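Local coordinates for probable LacI-family transcriptional regulator (Corynebacterium glutamicum ATCC 13032, PDB 3BIL), which probably binds cis-regulatory DNA and controls transcription, as other LacI-family repressors and activators do, at residues 68-74 with 98-104; 83-88 with 296-301; 146-150 with 306-310; 138-142 with 160-164. All blocks are in the same frame, centred on the assembly; numbering follows the deposited sequence.

Interaction 1 of 4, residues 68-74 with 98-104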
loop_
_atom_site.group_PDB
_atom_site.type_symbol
_atom_site.label_atom_id
_atom_site.label_comp_id
_atom_site.label_asym_id
_atom_site.label_seq_id
_atom_site.Cartn_x
_atom_site.Cartn_y
_atom_site.Cartn_z
ATOM N N THR A 68 12.773 -20.087 -8.645
ATOM C CA THR A 68 12.790 -19.246 -7.406
ATOM C C THR A 68 13.841 -18.097 -7.376
ATOM O O THR A 68 15.049 -18.355 -7.333
ATOM C CB THR A 68 12.978 -20.120 -6.142
ATOM O OG1 THR A 68 11.999 -21.169 -6.121
ATOM C CG2 THR A 68 12.829 -19.268 -4.886
ATOM N N ILE A 69 13.366 -16.844 -7.363
ATOM C CA ILE A 69 14.237 -15.643 -7.200
ATOM C C ILE A 69 13.993 -14.878 -5.874
ATOM O O ILE A 69 12.988 -15.113 -5.205
ATOM C CB ILE A 69 14.098 -14.635 -8.382
ATOM C CG1 ILE A 69 12.787 -13.845 -8.284
ATOM C CG2 ILE A 69 14.214 -15.355 -9.711
ATOM C CD1 ILE A 69 12.799 -12.521 -9.004
ATOM N N GLY A 70 14.906 -13.976 -5.507
ATOM C CA GLY A 70 14.743 -13.133 -4.310
ATOM C C GLY A 70 14.575 -11.651 -4.645
ATOM O O GLY A 70 15.249 -11.139 -5.546
ATOM N N VAL A 71 13.660 -10.961 -3.957
ATOM C CA VAL A 71 13.572 -9.494 -4.104
ATOM C C VAL A 71 13.589 -8.767 -2.782
ATOM O O VAL A 71 12.966 -9.195 -1.807
ATOM C CB VAL A 71 12.447 -9.007 -5.069
ATOM C CG1 VAL A 71 11.411 -10.036 -5.255
ATOM C CG2 VAL A 71 11.840 -7.707 -4.619
ATOM N N ILE A 72 14.357 -7.685 -2.772
ATOM C CA ILE A 72 14.555 -6.854 -1.595
ATOM C C ILE A 72 14.130 -5.426 -1.883
ATOM O O ILE A 72 14.538 -4.842 -2.881
ATOM C CB ILE A 72 16.018 -6.810 -1.178
ATOM C CG1 ILE A 72 16.537 -8.225 -0.936
ATOM C CG2 ILE A 72 16.179 -5.941 0.072
ATOM C CD1 ILE A 72 18.058 -8.329 -0.939
ATOM N N VAL A 73 13.335 -4.864 -0.978
ATOM C CA VAL A 73 12.708 -3.571 -1.195
ATOM C C VAL A 73 12.735 -2.771 0.112
ATOM O O VAL A 73 12.752 -3.378 1.197
ATOM C CB VAL A 73 11.316 -3.813 -1.751
ATOM C CG1 VAL A 73 10.240 -3.769 -0.658
ATOM C CG2 VAL A 73 11.055 -2.866 -2.881
ATOM N N PRO A 74 12.839 -1.427 0.043
ATOM C CA PRO A 74 12.991 -0.682 1.300
ATOM C C PRO A 74 11.735 -0.583 2.150
ATOM O O PRO A 74 11.797 -0.273 3.344
ATOM C CB PRO A 74 13.369 0.710 0.821
ATOM C CG PRO A 74 12.774 0.827 -0.484
ATOM C CD PRO A 74 12.918 -0.524 -1.110
ATOM N N ALA A 98 9.681 -18.587 -8.961
ATOM C CA ALA A 98 9.000 -18.193 -7.737
ATOM C C ALA A 98 9.642 -16.919 -7.196
ATOM O O ALA A 98 10.616 -16.431 -7.761
ATOM C CB ALA A 98 9.040 -19.333 -6.712
ATOM N N THR A 99 9.091 -16.397 -6.098
ATOM C CA THR A 99 9.479 -15.094 -5.542
ATOM C C THR A 99 9.380 -15.031 -4.011
ATOM O O THR A 99 8.304 -15.194 -3.433
ATOM C CB THR A 99 8.612 -13.945 -6.162
ATOM O OG1 THR A 99 8.854 -13.864 -7.569
ATOM C CG2 THR A 99 8.910 -12.589 -5.522
ATOM N N ILE A 100 10.520 -14.767 -3.384
ATOM C CA ILE A 100 10.653 -14.488 -1.961
ATOM C C ILE A 100 10.962 -12.992 -1.788
ATOM O O ILE A 100 11.914 -12.475 -2.386
ATOM C CB ILE A 100 11.837 -15.296 -1.381
ATOM C CG1 ILE A 100 11.811 -16.743 -1.876
ATOM C CG2 ILE A 100 11.861 -15.242 0.128
ATOM C CD1 ILE A 100 10.573 -17.561 -1.469
ATOM N N ILE A 101 10.172 -12.296 -0.980
ATOM C CA ILE A 101 10.323 -10.854 -0.844
ATOM C C ILE A 101 10.979 -10.514 0.463
ATOM O O ILE A 101 10.705 -11.151 1.473
ATOM C CB ILE A 101 8.940 -10.110 -0.911
ATOM C CG1 ILE A 101 8.173 -10.471 -2.191
ATOM C CG2 ILE A 101 9.110 -8.582 -0.810
ATOM C CD1 ILE A 101 6.953 -11.277 -1.931
ATOM N N THR A 102 11.831 -9.495 0.466
ATOM C CA THR A 102 12.251 -8.911 1.749
ATOM C C THR A 102 12.165 -7.382 1.830
ATOM O O THR A 102 12.186 -6.678 0.827
ATOM C CB THR A 102 13.678 -9.355 2.242
ATOM O OG1 THR A 102 14.650 -8.353 1.896
ATOM C CG2 THR A 102 14.099 -10.737 1.707
ATOM N N ASN A 103 12.137 -6.895 3.062
ATOM C CA ASN A 103 11.844 -5.532 3.358
ATOM C C ASN A 103 12.933 -5.016 4.269
ATOM O O ASN A 103 13.065 -5.487 5.385
ATOM C CB ASN A 103 10.504 -5.493 4.061
ATOM C CG ASN A 103 10.085 -4.093 4.448
ATOM O OD1 ASN A 103 10.796 -3.118 4.215
ATOM N ND2 ASN A 103 8.907 -3.984 5.037
ATOM N N SER A 104 13.708 -4.040 3.800
ATOM C CA SER A 104 14.881 -3.558 4.541
ATOM C C SER A 104 14.626 -2.414 5.514
ATOM O O SER A 104 15.533 -2.042 6.267
ATOM C CB SER A 104 15.994 -3.158 3.578
ATOM O OG SER A 104 15.755 -1.905 2.951
#
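Thr68 enters the pair alongside Ala98, its OG1 3.5 Å from Ala98 CB. The chain then settles into regular parallel pairing, Ile69 beside Thr99 through to Val73 beside Asn103, with strand axes 4.6 Å apart and twisted by 21°. Ile69 N donates to Ala98 O (2.8 Å) and Ile69 O accepts from Ile100 N (3.1 Å); the side chain lies on the sheet face turned to helix 79-94. Gly70 brings its CA within 3.5 Å of Ile100 O. Val71 repeats the two-bond pattern, Val71 N to Ile100 O at 2.8 Å and Thr102 N to Val71 O at 2.6 Å, while its CG1 packs 3.6 Å from Thr99 CG2. Ile72 faces helix 108-120; its CG2 is 3.4 Å from Thr102 OG1, whose hydrogen-bond partner is Ser114. Val73 closes the pattern with bonds from Val73 N to Thr102 O (2.8 Å) and from Ser104 N to Val73 O (2.9 Å). Pro74 CA rests 3.4 Å from Ser104 OG. Strand 99-103 ends this chain's sheet and meets the second subunit, Ile100 packing on its counterpart there. Strand 69-73, helix 79-94 and strand 99-103 form the opening beta-alpha-beta crossover of a periplasmic-binding-protein-like domain.

Interaction 2 of 4, residues 83-88 with 296-301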
loop_
_atom_site.group_PDB
_atom_site.type_symbol
_atom_site.label_atom_id
_atom_site.label_comp_id
_atom_site.label_asym_id
_atom_site.label_seq_id
_atom_site.Cartn_x
_atom_site.Cartn_y
_atom_site.Cartn_z
ATOM N N ALA A 83 3.591 -2.220 -5.428
ATOM C CA ALA A 83 3.262 -2.385 -6.850
ATOM C C ALA A 83 4.413 -3.043 -7.600
ATOM O O ALA A 83 4.208 -3.984 -8.325
ATOM C CB ALA A 83 2.872 -1.043 -7.491
ATOM N N MET A 84 5.630 -2.557 -7.399
ATOM C CA MET A 84 6.779 -3.109 -8.075
ATOM C C MET A 84 6.942 -4.620 -7.807
ATOM O O MET A 84 7.245 -5.374 -8.734
ATOM C CB MET A 84 8.041 -2.358 -7.689
ATOM C CG MET A 84 9.261 -2.713 -8.579
ATOM S SD MET A 84 10.666 -1.990 -7.776
ATOM C CE MET A 84 10.501 -0.316 -8.405
ATOM N N VAL A 85 6.759 -5.063 -6.563
ATOM C CA VAL A 85 6.961 -6.482 -6.253
ATOM C C VAL A 85 5.802 -7.339 -6.747
ATOM O O VAL A 85 6.018 -8.449 -7.195
ATOM C CB VAL A 85 7.316 -6.774 -4.764
ATOM C CG1 VAL A 85 8.516 -5.941 -4.328
ATOM C CG2 VAL A 85 6.117 -6.553 -3.838
ATOM N N THR A 86 4.581 -6.826 -6.698
ATOM C CA THR A 86 3.475 -7.534 -7.289
ATOM C C THR A 86 3.812 -7.783 -8.767
ATOM O O THR A 86 3.695 -8.903 -9.240
ATOM C CB THR A 86 2.175 -6.727 -7.174
ATOM O OG1 THR A 86 1.949 -6.390 -5.810
ATOM C CG2 THR A 86 0.979 -7.503 -7.693
ATOM N N GLU A 87 4.247 -6.753 -9.489
ATOM C CA GLU A 87 4.601 -6.927 -10.911
ATOM C C GLU A 87 5.868 -7.710 -11.232
ATOM O O GLU A 87 5.956 -8.318 -12.297
ATOM C CB GLU A 87 4.581 -5.606 -11.691
ATOM C CG GLU A 87 3.403 -5.530 -12.688
ATOM C CD GLU A 87 2.024 -5.249 -12.023
ATOM O OE1 GLU A 87 1.464 -4.146 -12.254
ATOM O OE2 GLU A 87 1.502 -6.124 -11.278
ATOM N N ILE A 88 6.844 -7.674 -10.331
ATOM C CA ILE A 88 8.060 -8.468 -10.470
ATOM C C ILE A 88 7.711 -9.926 -10.233
ATOM O O ILE A 88 8.282 -10.804 -10.864
ATOM C CB ILE A 88 9.141 -8.062 -9.445
ATOM C CG1 ILE A 88 9.837 -6.778 -9.867
ATOM C CG2 ILE A 88 10.193 -9.149 -9.306
ATOM C CD1 ILE A 88 10.654 -6.143 -8.760
ATOM N N VAL A 296 5.802 1.654 -13.130
ATOM C CA VAL A 296 6.362 0.561 -12.328
ATOM C C VAL A 296 6.353 -0.747 -13.064
ATOM O O VAL A 296 7.277 -1.541 -12.894
ATOM C CB VAL A 296 5.553 0.270 -11.043
ATOM C CG1 VAL A 296 6.487 0.063 -9.896
ATOM C CG2 VAL A 296 4.593 1.372 -10.750
ATOM N N GLU A 297 5.292 -0.977 -13.841
ATOM C CA GLU A 297 5.084 -2.252 -14.560
ATOM C C GLU A 297 6.234 -2.557 -15.538
ATOM O O GLU A 297 6.765 -3.671 -15.576
ATOM C CB GLU A 297 3.702 -2.276 -15.256
ATOM C CG GLU A 297 3.297 -3.640 -15.880
ATOM C CD GLU A 297 1.764 -3.828 -16.127
ATOM O OE1 GLU A 297 1.382 -4.879 -16.716
ATOM O OE2 GLU A 297 0.949 -2.944 -15.746
ATOM N N GLN A 298 6.638 -1.538 -16.287
ATOM C CA GLN A 298 7.684 -1.652 -17.275
ATOM C C GLN A 298 9.063 -1.826 -16.632
ATOM O O GLN A 298 9.900 -2.523 -17.172
ATOM C CB GLN A 298 7.659 -0.401 -18.127
ATOM C CG GLN A 298 8.226 -0.529 -19.516
ATOM C CD GLN A 298 8.138 0.794 -20.243
ATOM O OE1 GLN A 298 9.079 1.210 -20.933
ATOM N NE2 GLN A 298 7.005 1.496 -20.058
ATOM N N LEU A 299 9.291 -1.178 -15.488
ATOM C CA LEU A 299 10.555 -1.300 -14.782
ATOM C C LEU A 299 10.759 -2.692 -14.240
ATOM O O LEU A 299 11.860 -3.239 -14.344
ATOM C CB LEU A 299 10.620 -0.318 -13.632
ATOM C CG LEU A 299 11.277 0.951 -14.126
ATOM C CD1 LEU A 299 10.710 2.202 -13.425
ATOM C CD2 LEU A 299 12.780 0.786 -13.956
ATOM N N ALA A 300 9.695 -3.236 -13.647
ATOM C CA ALA A 300 9.633 -4.614 -13.189
ATOM C C ALA A 300 9.759 -5.653 -14.342
ATOM O O ALA A 300 10.515 -6.624 -14.202
ATOM C CB ALA A 300 8.358 -4.839 -12.391
ATOM N N GLN A 301 9.026 -5.450 -15.449
ATOM C CA GLN A 301 9.201 -6.225 -16.696
ATOM C C GLN A 301 10.670 -6.211 -17.113
ATOM O O GLN A 301 11.327 -7.251 -17.124
ATOM C CB GLN A 301 8.346 -5.651 -17.833
ATOM C CG GLN A 301 7.220 -6.541 -18.368
ATOM C CD GLN A 301 5.830 -6.172 -17.832
ATOM O OE1 GLN A 301 4.881 -5.958 -18.601
ATOM N NE2 GLN A 301 5.704 -6.112 -16.504
#
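Val296 lies over the side of helix 79-94, its CG1 3.6 Å from Met84 CB, while its CG2 comes within 4.4 Å of Ala83 CB. One turn further along, Ala300 takes the same role: its CB sits 3.5 Å from Ile88 CG1 and 3.9 Å from Glu87 CB, and also lies 3.9 Å from Met84 O. A methyl group at this point leaves room for the backbones to draw close, and the CA atoms of Ile88 and Ala300 are 5.0 Å apart. The helix axes approach to 8.5 Å at a signed crossing angle of -48°, and the ridge Val296-Ala300 lies in the groove between the i, i+4 ridges Ala83-Glu87 and Met84-Ile88, as in ridges-into-grooves packing near -50°. In the bilobed fold of LacI-type regulatory domains, helix 296-308 follows a strand of the C-terminal subdomain yet packs in the N-terminal one, here beside the first helix of that subdomain and on the same side of the sheet. Leu299, turned sideways to the pair, reaches strands 163-167 and 322-328. At the outer margin the contact turns polar. The aliphatic parts of Glu87 and Glu297 touch, CG to CG at 3.7 Å, although Glu87 OE1 and Glu297 OE2 are also 3.7 Å apart, a like-charge approach unfavourable in itself. Past them, Gln301 NE2 grazes Glu87 CG at 4.5 Å.

Interaction 3 of 4, residues 146-150 with 306-310; sequences MPVVL and ILTEL
Val149, Pro147 and Leu310 give up the most surface in this contact, whose touching side chains are all apolar. Residues 147-149 are extended (phi/psi -62/110, -111/146 and -139/132), so Pro147 and Val149 point toward the helix end while Val148 points away. CA atoms pair as Pro147 with Leu310 (5.7 Å) and Val149 with Leu307 (6.4 Å). Val149, chi1 t, sends CG2 to Leu307 CD1 (3.4 Å), to Ile306 CG2 (4.1 Å) and to Leu310 CD2 (4.4 Å). This is the alpha/beta layering of a parallel-sheet domain: strand 148-151 lies inside the sheet, and the C-terminal end of helix 296-308 covers one of its faces, Leu307 also reaching Ile127 on the neighbouring strand. The helix runs to Thr308; Glu309 (-64/55) centres an inverse gamma turn, which brings Leu310 (phi -175) back to the strand. Leu310 and Leu307 share the t,p rotamer. Pro147 CB meets Leu310 CG at 4.0 Å and Leu307 CD1 at 4.1 Å; Pro147 O is 3.4 Å from Leu307 CD1, and Val148 O 3.5 Å from Leu310 CD2.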
loop_
_atom_site.group_PDB
_atom_site.type_symbol
_atom_site.label_atom_id
_atom_site.label_comp_id
_atom_site.label_asym_id
_atom_site.label_seq_id
_atom_site.Cartn_x
_atom_site.Cartn_y
_atom_site.Cartn_z
ATOM N N MET A 146 26.457 -14.665 -8.022
ATOM C CA MET A 146 25.036 -14.352 -7.882
ATOM C C MET A 146 24.619 -13.365 -8.977
ATOM O O MET A 146 25.170 -12.259 -9.016
ATOM C CB MET A 146 24.762 -13.723 -6.501
ATOM C CG MET A 146 23.607 -14.335 -5.712
ATOM S SD MET A 146 22.202 -14.933 -6.663
ATOM C CE MET A 146 21.518 -15.970 -5.384
ATOM N N PRO A 147 23.691 -13.762 -9.890
ATOM C CA PRO A 147 23.028 -12.732 -10.729
ATOM C C PRO A 147 22.204 -11.703 -9.888
ATOM O O PRO A 147 21.171 -12.069 -9.297
ATOM C CB PRO A 147 22.122 -13.545 -11.666
ATOM C CG PRO A 147 22.595 -14.970 -11.571
ATOM C CD PRO A 147 23.241 -15.130 -10.227
ATOM N N VAL A 148 22.706 -10.456 -9.825
ATOM C CA VAL A 148 22.076 -9.303 -9.158
ATOM C C VAL A 148 21.602 -8.274 -10.185
ATOM O O VAL A 148 22.217 -8.100 -11.244
ATOM C CB VAL A 148 23.042 -8.572 -8.172
ATOM C CG1 VAL A 148 22.984 -9.167 -6.779
ATOM C CG2 VAL A 148 24.482 -8.583 -8.695
ATOM N N VAL A 149 20.492 -7.613 -9.858
ATOM C CA VAL A 149 19.929 -6.504 -10.627
ATOM C C VAL A 149 19.460 -5.473 -9.622
ATOM O O VAL A 149 18.782 -5.806 -8.651
ATOM C CB VAL A 149 18.710 -6.936 -11.478
ATOM C CG1 VAL A 149 18.156 -5.752 -12.240
ATOM C CG2 VAL A 149 19.079 -8.037 -12.460
ATOM N N LEU A 150 19.824 -4.222 -9.842
ATOM C CA LEU A 150 19.340 -3.139 -9.002
ATOM C C LEU A 150 18.200 -2.399 -9.718
ATOM O O LEU A 150 18.211 -2.259 -10.958
ATOM C CB LEU A 150 20.471 -2.177 -8.632
ATOM C CG LEU A 150 21.740 -2.743 -7.979
ATOM C CD1 LEU A 150 22.813 -1.692 -7.959
ATOM C CD2 LEU A 150 21.506 -3.259 -6.553
ATOM N N ILE A 306 16.222 -8.721 -17.517
ATOM C CA ILE A 306 17.660 -8.596 -17.266
ATOM C C ILE A 306 18.153 -9.625 -16.259
ATOM O O ILE A 306 19.326 -9.987 -16.265
ATOM C CB ILE A 306 18.037 -7.158 -16.786
ATOM C CG1 ILE A 306 17.657 -6.103 -17.840
ATOM C CG2 ILE A 306 19.520 -7.052 -16.443
ATOM C CD1 ILE A 306 17.926 -4.661 -17.426
ATOM N N LEU A 307 17.279 -10.105 -15.386
ATOM C CA LEU A 307 17.706 -11.139 -14.447
ATOM C C LEU A 307 17.739 -12.524 -15.073
ATOM O O LEU A 307 18.588 -13.336 -14.712
ATOM C CB LEU A 307 16.836 -11.175 -13.206
ATOM C CG LEU A 307 17.485 -11.948 -12.070
ATOM C CD1 LEU A 307 18.753 -11.260 -11.581
ATOM C CD2 LEU A 307 16.494 -12.096 -10.956
ATOM N N THR A 308 16.814 -12.790 -15.996
ATOM C CA THR A 308 16.783 -14.071 -16.702
ATOM C C THR A 308 18.029 -14.192 -17.585
ATOM O O THR A 308 18.811 -15.132 -17.428
ATOM C CB THR A 308 15.470 -14.303 -17.503
ATOM O OG1 THR A 308 15.112 -13.113 -18.220
ATOM C CG2 THR A 308 14.333 -14.682 -16.574
ATOM N N GLU A 309 18.232 -13.226 -18.479
ATOM C CA GLU A 309 19.491 -13.104 -19.221
ATOM C C GLU A 309 20.669 -12.801 -18.283
ATOM O O GLU A 309 21.365 -11.806 -18.480
ATOM C CB GLU A 309 19.394 -11.987 -20.271
ATOM C CG GLU A 309 18.655 -12.350 -21.563
ATOM C CD GLU A 309 19.063 -11.447 -22.733
ATOM O OE1 GLU A 309 18.786 -10.223 -22.668
ATOM O OE2 GLU A 309 19.667 -11.963 -23.709
ATOM N N LEU A 310 20.888 -13.641 -17.265
ATOM C CA LEU A 310 21.971 -13.429 -16.294
ATOM C C LEU A 310 22.081 -14.591 -15.312
ATOM O O LEU A 310 21.843 -15.744 -15.670
ATOM C CB LEU A 310 21.772 -12.109 -15.530
ATOM C CG LEU A 310 22.983 -11.369 -14.932
ATOM C CD1 LEU A 310 23.961 -10.892 -16.010
ATOM C CD2 LEU A 310 22.538 -10.181 -14.058
#

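Interaction 4 of 4, residues 138-142 with 160-164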
loop_
_atom_site.group_PDB
_atom_site.type_symbol
_atom_site.label_atom_id
_atom_site.label_comp_id
_atom_site.label_asym_id
_atom_site.label_seq_id
_atom_site.Cartn_x
_atom_site.Cartn_y
_atom_site.Cartn_z
ATOM N N LEU A 138 27.297 -5.860 -2.090
ATOM C CA LEU A 138 26.536 -5.996 -3.336
ATOM C C LEU A 138 27.446 -6.242 -4.534
ATOM O O LEU A 138 27.014 -6.836 -5.522
ATOM C CB LEU A 138 25.622 -4.769 -3.593
ATOM C CG LEU A 138 24.199 -4.677 -3.008
ATOM C CD1 LEU A 138 23.679 -3.278 -3.108
ATOM C CD2 LEU A 138 23.232 -5.635 -3.676
ATOM N N GLU A 139 28.696 -5.783 -4.447
ATOM C CA GLU A 139 29.671 -6.004 -5.509
ATOM C C GLU A 139 30.203 -7.427 -5.437
ATOM O O GLU A 139 30.247 -8.132 -6.444
ATOM C CB GLU A 139 30.813 -5.005 -5.395
ATOM C CG GLU A 139 31.135 -4.315 -6.698
ATOM C CD GLU A 139 30.145 -3.202 -7.021
ATOM O OE1 GLU A 139 30.564 -2.019 -7.090
ATOM O OE2 GLU A 139 28.945 -3.503 -7.201
ATOM N N ASP A 140 30.587 -7.834 -4.227
ATOM C CA ASP A 140 31.024 -9.202 -3.925
ATOM C C ASP A 140 30.100 -10.305 -4.453
ATOM O O ASP A 140 30.571 -11.292 -5.040
ATOM C CB ASP A 140 31.206 -9.371 -2.414
ATOM C CG ASP A 140 32.589 -8.950 -1.937
ATOM O OD1 ASP A 140 33.269 -8.132 -2.609
ATOM O OD2 ASP A 140 33.001 -9.452 -0.872
ATOM N N LEU A 141 28.793 -10.143 -4.236
ATOM C CA LEU A 141 27.815 -11.115 -4.714
ATOM C C LEU A 141 27.839 -11.233 -6.233
ATOM O O LEU A 141 27.644 -12.319 -6.784
ATOM C CB LEU A 141 26.405 -10.779 -4.226
ATOM C CG LEU A 141 26.081 -10.833 -2.732
ATOM C CD1 LEU A 141 24.580 -10.799 -2.568
ATOM C CD2 LEU A 141 26.653 -12.059 -2.028
ATOM N N GLN A 142 28.081 -10.114 -6.911
ATOM C CA GLN A 142 28.318 -10.127 -8.350
ATOM C C GLN A 142 29.560 -10.964 -8.661
ATOM O O GLN A 142 29.559 -11.751 -9.609
ATOM C CB GLN A 142 28.498 -8.699 -8.860
ATOM C CG GLN A 142 28.468 -8.537 -10.381
ATOM C CD GLN A 142 28.788 -7.107 -10.816
ATOM O OE1 GLN A 142 29.535 -6.383 -10.138
ATOM N NE2 GLN A 142 28.222 -6.695 -11.953
ATOM N N THR A 160 29.111 -1.460 -12.400
ATOM C CA THR A 160 28.981 -2.590 -13.346
ATOM C C THR A 160 27.654 -3.338 -13.275
ATOM O O THR A 160 27.205 -3.896 -14.304
ATOM C CB THR A 160 30.077 -3.716 -13.172
ATOM O OG1 THR A 160 30.214 -4.054 -11.786
ATOM C CG2 THR A 160 31.424 -3.307 -13.765
ATOM N N ILE A 161 27.060 -3.393 -12.071
ATOM C CA ILE A 161 25.815 -4.178 -11.835
ATOM C C ILE A 161 24.660 -3.639 -12.651
ATOM O O ILE A 161 24.350 -2.459 -12.547
ATOM C CB ILE A 161 25.357 -4.218 -10.355
ATOM C CG1 ILE A 161 26.544 -4.278 -9.402
ATOM C CG2 ILE A 161 24.409 -5.402 -10.137
ATOM C CD1 ILE A 161 26.181 -4.760 -8.038
ATOM N N PRO A 162 24.025 -4.498 -13.465
ATOM C CA PRO A 162 22.969 -3.972 -14.335
ATOM C C PRO A 162 21.882 -3.310 -13.489
ATOM O O PRO A 162 21.447 -3.872 -12.486
ATOM C CB PRO A 162 22.428 -5.213 -15.051
ATOM C CG PRO A 162 23.457 -6.281 -14.852
ATOM C CD PRO A 162 24.222 -5.952 -13.612
ATOM N N THR A 163 21.489 -2.101 -13.860
ATOM C CA THR A 163 20.438 -1.390 -13.147
ATOM C C THR A 163 19.344 -0.984 -14.117
ATOM O O THR A 163 19.633 -0.587 -15.239
ATOM C CB THR A 163 20.951 -0.103 -12.457
ATOM O OG1 THR A 163 21.531 0.751 -13.438
ATOM C CG2 THR A 163 21.987 -0.394 -11.372
ATOM N N ALA A 164 18.095 -1.090 -13.671
ATOM C CA ALA A 164 16.951 -0.565 -14.400
ATOM C C ALA A 164 16.283 0.475 -13.510
ATOM O O ALA A 164 15.787 0.134 -12.434
ATOM C CB ALA A 164 15.965 -1.680 -14.764
#
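Residues 138-142 form part of helix 135-143, whereas in 160-164 the chain is extended from Ile161 onward, Ile161 (phi/psi -63/125) and Pro162 (-58/131) leading into strand 163-167 at Thr163. The backbones stay well apart, with the nearest CA atoms, those of Gln142 and Ile161, separated by 7.3 Å, so side chains fill the gap. Ile161 is the central one. Pointing toward the helix, it pushes CD1 to 3.4 Å from Leu138 O, 4.5 Å from Leu138 CB and 3.1 Å from Glu139 OE2, the last a tight meeting of a methyl group with a carboxylate oxygen. Gln142 reaches across from the next helical turn with an extended side chain (chi1 and chi2 both t). Its NE2 lies 3.5 Å from Ile161 CA, and its OE1 is 3.7 Å from Ile161 CG1 and accepts a hydrogen bond from Thr160 OG1 at 2.9 Å. The amide group thus borders the buried isoleucine and ties the exposed start of the segment to the helix. Ile161 and Gln142 also pack on Val148, and Leu138 on Leu150, so strand 148-151 floors the contact. The arrangement belongs to the layered alpha/beta architecture of the N-terminal subdomain in LacI-like regulators: helix 135-143, which connects parallel strands 126-128 and 148-151, is flanked by the loop that enters the next strand of the sheet.

In the fold
Interactions 1 to 4 all lie in one subdomain, built round the sheet that holds strands 69-73, 99-103, 148-151 and 163-167. Interactions 3 and 4 are the closest pair, with centres about 8 Å apart, and are joined through the sheet: Leu150 O lies 3.0 Å from Ala164 N and Leu150 N 3.1 Å from Pro162 O, probable hydrogen bonds. Helix 296-308 serves interaction 2 near its start and interaction 3 at its end. Interaction 1 touches both, Val71 CG2 packing 3.8 Å from Val85 CG1 and Ile69 CG2 4.2 Å from Leu307 CD2. Interactions 1 and 2 also meet the second subunit; the segments of interactions 3 and 4 do not.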